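Local coordinates for START domain-containing protein 10 (PDB 6SER), which transfers phosphatidylcholine and phosphatidylethanolamine between membranes, favouring species with a palmitoyl or stearoyl sn-1 chain and an unsaturated sn-2 chain, at residues Lys126-Ile131 / Arg158-Ala164; Ser149-Pro153 / Glu251-Gln255. All coordinates share one frame; numbering follows the deposited sequence.

Interaction 1 (Lys126-Ile131 / Arg158-Ala164)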
ATOM      1  N   LYS A 126     -12.213  -2.649  16.914  1.00 33.21           N
ATOM      2  CA  LYS A 126     -10.863  -2.812  17.466  1.00 46.21           C
ATOM      3  C   LYS A 126      -9.801  -2.326  16.469  1.00 42.71           C
ATOM      4  O   LYS A 126     -10.118  -2.056  15.363  1.00 33.04           O
ATOM      5  CB  LYS A 126     -10.719  -4.084  18.290  1.00 42.42           C
ATOM      6  CG  LYS A 126     -10.495  -5.395  17.614  1.00 41.88           C
ATOM      7  CD  LYS A 126     -11.178  -6.505  18.368  1.00 46.90           C
ATOM      8  CE  LYS A 126     -10.605  -6.841  19.711  1.00 42.34           C
ATOM      9  NZ  LYS A 126     -10.518  -8.284  19.935  1.00 33.17           N
ATOM     10  N   ASN A 127      -8.580  -2.179  16.937  1.00 32.76           N
ATOM     11  CA  ASN A 127      -7.470  -1.785  16.062  1.00 37.07           C
ATOM     12  C   ASN A 127      -7.111  -2.966  15.167  1.00 33.61           C
ATOM     13  O   ASN A 127      -7.385  -4.052  15.506  1.00 32.59           O
ATOM     14  CB  ASN A 127      -6.300  -1.229  16.862  1.00 38.94           C
ATOM     15  CG  ASN A 127      -6.648  -0.048  17.724  1.00 40.30           C
ATOM     16  OD1 ASN A 127      -7.430   0.781  17.360  1.00 39.12           O
ATOM     17  ND2 ASN A 127      -6.036   0.043  18.867  1.00 36.11           N
ATOM     18  N   ARG A 128      -6.503  -2.690  14.041  1.00 35.11           N
ATOM     19  CA  ARG A 128      -6.208  -3.689  13.007  1.00 34.19           C
ATOM     20  C   ARG A 128      -4.720  -3.772  12.717  1.00 31.79           C
ATOM     21  O   ARG A 128      -4.067  -2.864  12.932  1.00 30.91           O
ATOM     22  CB  ARG A 128      -6.952  -3.312  11.743  1.00 32.70           C
ATOM     23  CG  ARG A 128      -8.252  -4.062  11.590  1.00 47.29           C
ATOM     24  CD  ARG A 128      -9.467  -3.222  11.716  1.00 42.53           C
ATOM     25  NE  ARG A 128     -10.543  -4.123  11.491  1.00 63.36           N
ATOM     26  CZ  ARG A 128     -11.631  -4.174  12.188  1.00 33.50           C
ATOM     27  NH1 ARG A 128     -11.851  -3.320  13.140  1.00 40.37           N
ATOM     28  NH2 ARG A 128     -12.496  -5.079  11.907  1.00 53.71           N
ATOM     29  N   ASP A 129      -4.277  -4.889  12.206  1.00 29.56           N
ATOM     30  CA  ASP A 129      -2.884  -5.116  11.802  1.00 27.51           C
ATOM     31  C   ASP A 129      -2.831  -5.994  10.565  1.00 27.42           C
ATOM     32  O   ASP A 129      -3.691  -6.731  10.359  1.00 24.53           O
ATOM     33  CB  ASP A 129      -2.000  -5.577  12.957  1.00 30.93           C
ATOM     34  CG  ASP A 129      -2.244  -6.944  13.536  1.00 34.17           C
ATOM     35  OD1 ASP A 129      -3.214  -7.553  13.224  1.00 27.25           O
ATOM     36  OD2 ASP A 129      -1.472  -7.323  14.296  1.00 26.53           O
ATOM     37  N   VAL A 130      -1.769  -5.858   9.828  1.00 25.69           N
ATOM     38  CA  VAL A 130      -1.492  -6.629   8.610  1.00 26.55           C
ATOM     39  C   VAL A 130      -0.039  -7.039   8.559  1.00 33.27           C
ATOM     40  O   VAL A 130       0.785  -6.352   9.023  1.00 25.20           O
ATOM     41  CB  VAL A 130      -1.841  -5.855   7.336  1.00 27.85           C
ATOM     42  CG1 VAL A 130      -3.310  -5.791   7.107  1.00 24.76           C
ATOM     43  CG2 VAL A 130      -1.241  -4.484   7.287  1.00 21.91           C
ATOM     44  N   ILE A 131       0.174  -8.209   8.013  1.00 31.93           N
ATOM     45  CA  ILE A 131       1.496  -8.686   7.638  1.00 19.49           C
ATOM     46  C   ILE A 131       1.467  -8.824   6.128  1.00 27.41           C
ATOM     47  O   ILE A 131       0.628  -9.561   5.597  1.00 21.99           O
ATOM     48  CB  ILE A 131       1.814 -10.043   8.290  1.00 29.91           C
ATOM     49  CG1 ILE A 131       1.634  -9.991   9.810  1.00 33.48           C
ATOM     50  CG2 ILE A 131       3.198 -10.521   7.906  1.00 25.50           C
ATOM     51  CD1 ILE A 131       2.763  -9.358  10.503  1.00 34.77           C
ATOM     52  N   ARG A 158      -3.051 -11.242  17.074  1.00 38.54           N
ATOM     53  CA  ARG A 158      -3.079 -10.819  18.465  1.00 42.24           C
ATOM     54  C   ARG A 158      -4.517 -10.664  18.922  1.00 41.39           C
ATOM     55  O   ARG A 158      -5.346 -10.113  18.193  1.00 38.06           O
ATOM     56  CB  ARG A 158      -2.348  -9.493  18.642  1.00 38.45           C
ATOM     57  CG  ARG A 158      -0.858  -9.645  18.700  1.00 63.20           C
ATOM     58  CD  ARG A 158      -0.188  -8.450  18.071  1.00 61.45           C
ATOM     59  NE  ARG A 158      -0.579  -7.209  18.726  1.00 75.80           N
ATOM     60  CZ  ARG A 158      -0.044  -6.753  19.852  1.00 64.10           C
ATOM     61  NH1 ARG A 158       0.917  -7.444  20.451  1.00 70.13           N
ATOM     62  NH2 ARG A 158      -0.467  -5.609  20.377  1.00 51.72           N
ATOM     63  N   LYS A 159      -4.805 -11.119  20.145  1.00 37.51           N
ATOM     64  CA  LYS A 159      -6.192 -11.131  20.598  1.00 40.86           C
ATOM     65  C   LYS A 159      -6.771  -9.722  20.653  1.00 35.10           C
ATOM     66  O   LYS A 159      -7.979  -9.546  20.461  1.00 33.68           O
ATOM     67  CB  LYS A 159      -6.312 -11.815  21.963  1.00 45.72           C
ATOM     68  CG  LYS A 159      -6.083 -10.880  23.135  1.00 56.38           C
ATOM     69  CD  LYS A 159      -6.611 -11.454  24.433  1.00 61.00           C
ATOM     70  CE  LYS A 159      -5.731 -12.575  24.935  1.00 65.13           C
ATOM     71  NZ  LYS A 159      -5.986 -12.840  26.377  1.00 75.59           N
ATOM     72  N   ASP A 160      -5.931  -8.705  20.875  1.00 31.13           N
ATOM     73  CA  ASP A 160      -6.410  -7.331  20.991  1.00 32.02           C
ATOM     74  C   ASP A 160      -6.602  -6.632  19.648  1.00 38.73           C
ATOM     75  O   ASP A 160      -7.207  -5.552  19.612  1.00 37.17           O
ATOM     76  CB  ASP A 160      -5.452  -6.515  21.866  1.00 42.99           C
ATOM     77  CG  ASP A 160      -3.991  -6.760  21.522  1.00 43.90           C
ATOM     78  OD1 ASP A 160      -3.270  -5.780  21.258  1.00 65.31           O
ATOM     79  OD2 ASP A 160      -3.569  -7.936  21.504  1.00 49.32           O
ATOM     80  N   LEU A 161      -6.130  -7.220  18.547  1.00 32.41           N
ATOM     81  CA  LEU A 161      -6.189  -6.592  17.233  1.00 33.14           C
ATOM     82  C   LEU A 161      -6.841  -7.536  16.236  1.00 34.54           C
ATOM     83  O   LEU A 161      -6.593  -8.742  16.253  1.00 27.94           O
ATOM     84  CB  LEU A 161      -4.786  -6.225  16.704  1.00 35.04           C
ATOM     85  CG  LEU A 161      -4.044  -4.957  17.139  1.00 42.80           C
ATOM     86  CD1 LEU A 161      -4.974  -4.008  17.820  1.00 41.93           C
ATOM     87  CD2 LEU A 161      -2.919  -5.317  18.059  1.00 40.43           C
ATOM     88  N   VAL A 162      -7.575  -6.968  15.315  1.00 25.25           N
ATOM     89  CA  VAL A 162      -8.166  -7.781  14.248  1.00 29.80           C
ATOM     90  C   VAL A 162      -7.121  -7.913  13.159  1.00 27.54           C
ATOM     91  O   VAL A 162      -6.619  -6.955  12.789  1.00 32.72           O
ATOM     92  CB  VAL A 162      -9.437  -7.119  13.716  1.00 33.73           C
ATOM     93  CG1 VAL A 162      -9.958  -7.816  12.495  1.00 26.28           C
ATOM     94  CG2 VAL A 162     -10.486  -7.072  14.785  1.00 33.65           C
ATOM     95  N   ARG A 163      -6.803  -9.111  12.743  1.00 27.36           N
ATOM     96  CA  ARG A 163      -5.861  -9.285  11.634  1.00 26.53           C
ATOM     97  C   ARG A 163      -6.592  -9.099  10.324  1.00 29.33           C
ATOM     98  O   ARG A 163      -7.316  -9.898   9.973  1.00 35.10           O
ATOM     99  CB  ARG A 163      -5.151 -10.626  11.660  1.00 29.85           C
ATOM    100  CG  ARG A 163      -4.113 -10.752  10.564  1.00 33.50           C
ATOM    101  CD  ARG A 163      -3.023  -9.803  10.919  1.00 31.47           C
ATOM    102  NE  ARG A 163      -2.061 -10.752  11.274  1.00 45.03           N
ATOM    103  CZ  ARG A 163      -1.414 -10.891  12.372  1.00 30.61           C
ATOM    104  NH1 ARG A 163      -1.494 -10.054  13.363  1.00 51.67           N
ATOM    105  NH2 ARG A 163      -0.598 -11.886  12.435  1.00 34.32           N
ATOM    106  N   ALA A 164      -6.323  -8.025   9.640  1.00 29.83           N
ATOM    107  CA  ALA A 164      -6.908  -7.750   8.332  1.00 25.14           C
ATOM    108  C   ALA A 164      -6.102  -8.451   7.254  1.00 30.22           C
ATOM    109  O   ALA A 164      -5.078  -8.982   7.507  1.00 25.72           O
ATOM    110  CB  ALA A 164      -6.953  -6.288   8.117  1.00 33.08           C
TER
HETATM  111  O   HOH W   1      -7.769  -2.887  19.570  1.00 38.35           O
HETATM  112  O   HOH W   2      -3.999  -9.537  15.127  1.00 34.56           O
HETATM  113  O   HOH W   3      -2.432  -9.508   7.008  1.00 34.56           O
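R128 and D129 pair in parallel with V162 and R163 where strands 127-139 and 161-175 begin, in the curled sheet of the START domain's helix-grip fold. V162 straddles R128: its N donates to N127 O (2.9 Å) and its O accepts from D129 N. D129 O then takes the N-H of A164, although the axes of the two short segments are 39° apart.

D129 and R163 add a salt bridge on one face of this pair. R163 NH1 reaches D129 OD1 (3.0 Å) almost straight, at 177°, with the acceptor in the guanidinium plane but the donor above the carboxylate plane; the bond from NH1 to D129 OD2 is weak. Bends at chi2 and chi3 turn the arginine back over the first strand, where I131 CG1 lies against one face of the guanidinium, 3.9 Å from R163 NH2. Y116 OH bonds to D129 OD2, while a water that accepts from R158 N sits 2.9 Å from D129 OD1, so the carboxylate is held from several directions.

On the other face, V162 CB packs over the R128 guanidinium, whose NH2 donates to P191 O. V162 CG2 presses tightly on K126 CG (3.3 Å), and the bent lysine carries K126 NZ to K159 O (2.9 Å) in the type I turn R158-L161. A second water joins N127 N to D160 O.

Strand 112-119 flanks the other edge of 127-131 through backbone bonds of W119 to R128 and Y117 to V130. Where the parallel pair ends, a water links I131 N with A164 O, and strand 142-151 enters, V150 bonding to I131.

Interaction 2 (Ser149-Pro153 / Glu251-Gln255)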
ATOM      1  N   SER A 149      -1.193  -9.624   1.675  1.00 22.34           N
ATOM      2  CA  SER A 149      -0.998 -10.167   3.012  1.00 26.37           C
ATOM      3  C   SER A 149      -0.366 -11.550   2.953  1.00 28.24           C
ATOM      4  O   SER A 149      -0.507 -12.292   1.976  1.00 22.63           O
ATOM      5  CB  SER A 149      -2.318 -10.245   3.783  1.00 22.80           C
ATOM      6  OG  SER A 149      -2.638  -9.005   4.380  1.00 23.96           O
ATOM      7  N   VAL A 150       0.331 -11.897   4.026  1.00 26.00           N
ATOM      8  CA  VAL A 150       1.055 -13.154   4.111  1.00 32.28           C
ATOM      9  C   VAL A 150       1.093 -13.554   5.582  1.00 27.79           C
ATOM     10  O   VAL A 150       0.782 -12.756   6.468  1.00 27.35           O
ATOM     11  CB  VAL A 150       2.471 -13.011   3.504  1.00 34.89           C
ATOM     12  CG1 VAL A 150       3.449 -12.440   4.531  1.00 22.87           C
ATOM     13  CG2 VAL A 150       2.950 -14.318   2.957  1.00 44.53           C
ATOM     14  N   LYS A 151       1.463 -14.800   5.855  1.00 26.29           N
ATOM     15  CA  LYS A 151       1.574 -15.276   7.226  1.00 31.63           C
ATOM     16  C   LYS A 151       3.034 -15.514   7.569  1.00 29.58           C
ATOM     17  O   LYS A 151       3.756 -16.174   6.813  1.00 29.97           O
ATOM     18  CB  LYS A 151       0.756 -16.553   7.439  1.00 40.39           C
ATOM     19  CG  LYS A 151      -0.739 -16.341   7.261  1.00 39.79           C
ATOM     20  CD  LYS A 151      -1.507 -17.655   7.364  1.00 46.97           C
ATOM     21  CE  LYS A 151      -2.346 -17.729   8.613  1.00 55.56           C
ATOM     22  NZ  LYS A 151      -3.450 -18.721   8.444  1.00 52.86           N
ATOM     23  N   HIS A 152       3.464 -14.954   8.695  1.00 32.03           N
ATOM     24  CA  HIS A 152       4.814 -15.135   9.195  1.00 35.54           C
ATOM     25  C   HIS A 152       4.735 -15.834  10.545  1.00 38.26           C
ATOM     26  O   HIS A 152       4.088 -15.305  11.464  1.00 32.84           O
ATOM     27  CB  HIS A 152       5.524 -13.786   9.319  1.00 29.99           C
ATOM     28  CG  HIS A 152       6.966 -13.892   9.697  1.00 37.88           C
ATOM     29  ND1 HIS A 152       7.385 -14.460  10.880  1.00 38.40           N
ATOM     30  CD2 HIS A 152       8.088 -13.492   9.050  1.00 41.16           C
ATOM     31  CE1 HIS A 152       8.703 -14.409  10.946  1.00 40.64           C
ATOM     32  NE2 HIS A 152       9.155 -13.827   9.847  1.00 41.21           N
ATOM     33  N   PRO A 153       5.391 -16.989  10.719  1.00 37.87           N
ATOM     34  CA  PRO A 153       5.139 -17.814  11.915  1.00 40.28           C
ATOM     35  C   PRO A 153       5.370 -17.087  13.227  1.00 37.81           C
ATOM     36  O   PRO A 153       4.756 -17.444  14.234  1.00 42.08           O
ATOM     37  CB  PRO A 153       6.119 -18.986  11.747  1.00 43.44           C
ATOM     38  CG  PRO A 153       6.513 -18.973  10.314  1.00 40.47           C
ATOM     39  CD  PRO A 153       6.461 -17.547   9.878  1.00 43.14           C
ATOM     40  N   GLU A 251       9.378 -20.117   4.347  1.00 32.67           N
ATOM     41  CA  GLU A 251       9.048 -19.835   5.740  1.00 35.93           C
ATOM     42  C   GLU A 251       7.756 -19.035   5.885  1.00 38.11           C
ATOM     43  O   GLU A 251       7.279 -18.860   7.011  1.00 37.47           O
ATOM     44  CB  GLU A 251      10.196 -19.080   6.417  1.00 36.96           C
ATOM     45  CG  GLU A 251      11.476 -19.892   6.640  1.00 45.53           C
ATOM     46  CD  GLU A 251      12.694 -18.995   6.881  1.00 62.08           C
ATOM     47  OE1 GLU A 251      13.094 -18.260   5.947  1.00 62.04           O
ATOM     48  OE2 GLU A 251      13.243 -19.010   8.005  1.00 57.63           O
ATOM     49  N   LEU A 252       7.187 -18.542   4.792  1.00 32.52           N
ATOM     50  CA  LEU A 252       5.937 -17.799   4.827  1.00 36.23           C
ATOM     51  C   LEU A 252       4.781 -18.704   4.423  1.00 39.30           C
ATOM     52  O   LEU A 252       4.965 -19.713   3.742  1.00 38.03           O
ATOM     53  CB  LEU A 252       5.996 -16.581   3.899  1.00 35.44           C
ATOM     54  CG  LEU A 252       7.061 -15.540   4.249  1.00 33.65           C
ATOM     55  CD1 LEU A 252       7.181 -14.492   3.147  1.00 27.22           C
ATOM     56  CD2 LEU A 252       6.752 -14.892   5.590  1.00 26.41           C
ATOM     57  N   SER A 253       3.579 -18.333   4.861  1.00 34.25           N
ATOM     58  CA  SER A 253       2.365 -19.052   4.504  1.00 40.00           C
ATOM     59  C   SER A 253       1.370 -18.098   3.863  1.00 32.55           C
ATOM     60  O   SER A 253       1.386 -16.889   4.110  1.00 39.24           O
ATOM     61  CB  SER A 253       1.712 -19.725   5.724  1.00 31.39           C
ATOM     62  OG  SER A 253       2.377 -20.924   6.044  1.00 44.44           O
ATOM     63  N   VAL A 254       0.501 -18.671   3.034  1.00 38.20           N
ATOM     64  CA  VAL A 254      -0.555 -17.914   2.371  1.00 38.05           C
ATOM     65  C   VAL A 254      -1.548 -17.383   3.392  1.00 41.14           C
ATOM     66  O   VAL A 254      -1.931 -18.084   4.335  1.00 40.82           O
ATOM     67  CB  VAL A 254      -1.269 -18.810   1.345  1.00 51.94           C
ATOM     68  CG1 VAL A 254      -2.667 -18.289   1.057  1.00 53.38           C
ATOM     69  CG2 VAL A 254      -0.463 -18.893   0.081  1.00 54.41           C
ATOM     70  N   GLN A 255      -1.995 -16.145   3.193  1.00 37.10           N
ATOM     71  CA  GLN A 255      -3.097 -15.569   3.959  1.00 44.22           C
ATOM     72  C   GLN A 255      -4.338 -15.515   3.078  1.00 48.26           C
ATOM     73  O   GLN A 255      -4.425 -14.685   2.167  1.00 49.54           O
ATOM     74  CB  GLN A 255      -2.762 -14.171   4.466  1.00 39.50           C
ATOM     75  CG  GLN A 255      -3.969 -13.504   5.089  1.00 33.02           C
ATOM     76  CD  GLN A 255      -4.349 -14.158   6.402  1.00 42.25           C
ATOM     77  OE1 GLN A 255      -3.580 -14.124   7.371  1.00 35.05           O
ATOM     78  NE2 GLN A 255      -5.528 -14.776   6.439  1.00 43.95           N
TER
HETATM   79  O   HOH W   4      -0.969 -15.068   0.812  1.00 37.08           O
HETATM   80  O   HOH W   5      -1.685 -11.883   7.626  1.00 43.63           O
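K151 and S253 form an antiparallel hydrogen-bonded pair that adds the short strand 253-254 to the end of strand 142-151. K151 N donates to S253 O (2.7 Å), and S253 N returns the bond to K151 O (2.9 Å, 166°); the pairing hardly extends beyond these two bonds.

The side chain of K151 lies along its partner. Its CB rests against S253 CB (3.7 Å), both on the same face of the sheet. With chi1 at -64°, K151 CG stands beside the backbone N, 3.6 Å from both V254 O and Q255 OE1. CD lies close to V254 O (3.1 Å), and after a bend at chi3 CE passes Q255 OE1 at 4.0 Å. K151 NZ runs further on and ends 4.7 Å from Q255 OE1, too far for a direct bond. Q255 crosses the lysine at about a right angle, while its own CG touches S149 CB.

The apolar part of the contact is made by V150, L252 and H152. V150 CG2 lies against L252 CB (3.9 Å), and L252 CD2 approaches the H152 ring obliquely. V22 and V114 touch both V150 and L252, and L247 touches both L252 and H152. At the far end, the ring of P153 sets CD over E251 O.

Two waters add to the seam: one bridges S149 O and Q255 N, and the other sits by V150 O and Q255 OE1. The chemistry is thus mixed, with a greasy seam facing the domain and a polar rim of K151, S253 and Q255. S253 is a known phosphorylation site, unmodified here; a phosphate on this rim could feel the positive charge of K151.

Overall arrangement
From the N terminus, the chain enters interaction 1 at 126-131, turns back through the hairpin of strands 127-139 and 142-151, and meets the first half of interaction 2 at 149-153. It reaches 158-164 soon afterwards, closing interaction 1 over 26 residues. The second loop stays open for 97 residues, through strand 181-190 and the long helix 197-227, until 251-255 returns. The two loops therefore cross. Their centres lie 15 Å apart and they touch, with I131 CG2 packing against H152 CB. Strand 142-151 thus links the parallel pairing of 127-139 with 161-175 to the C-terminal tail, all within one curled sheet.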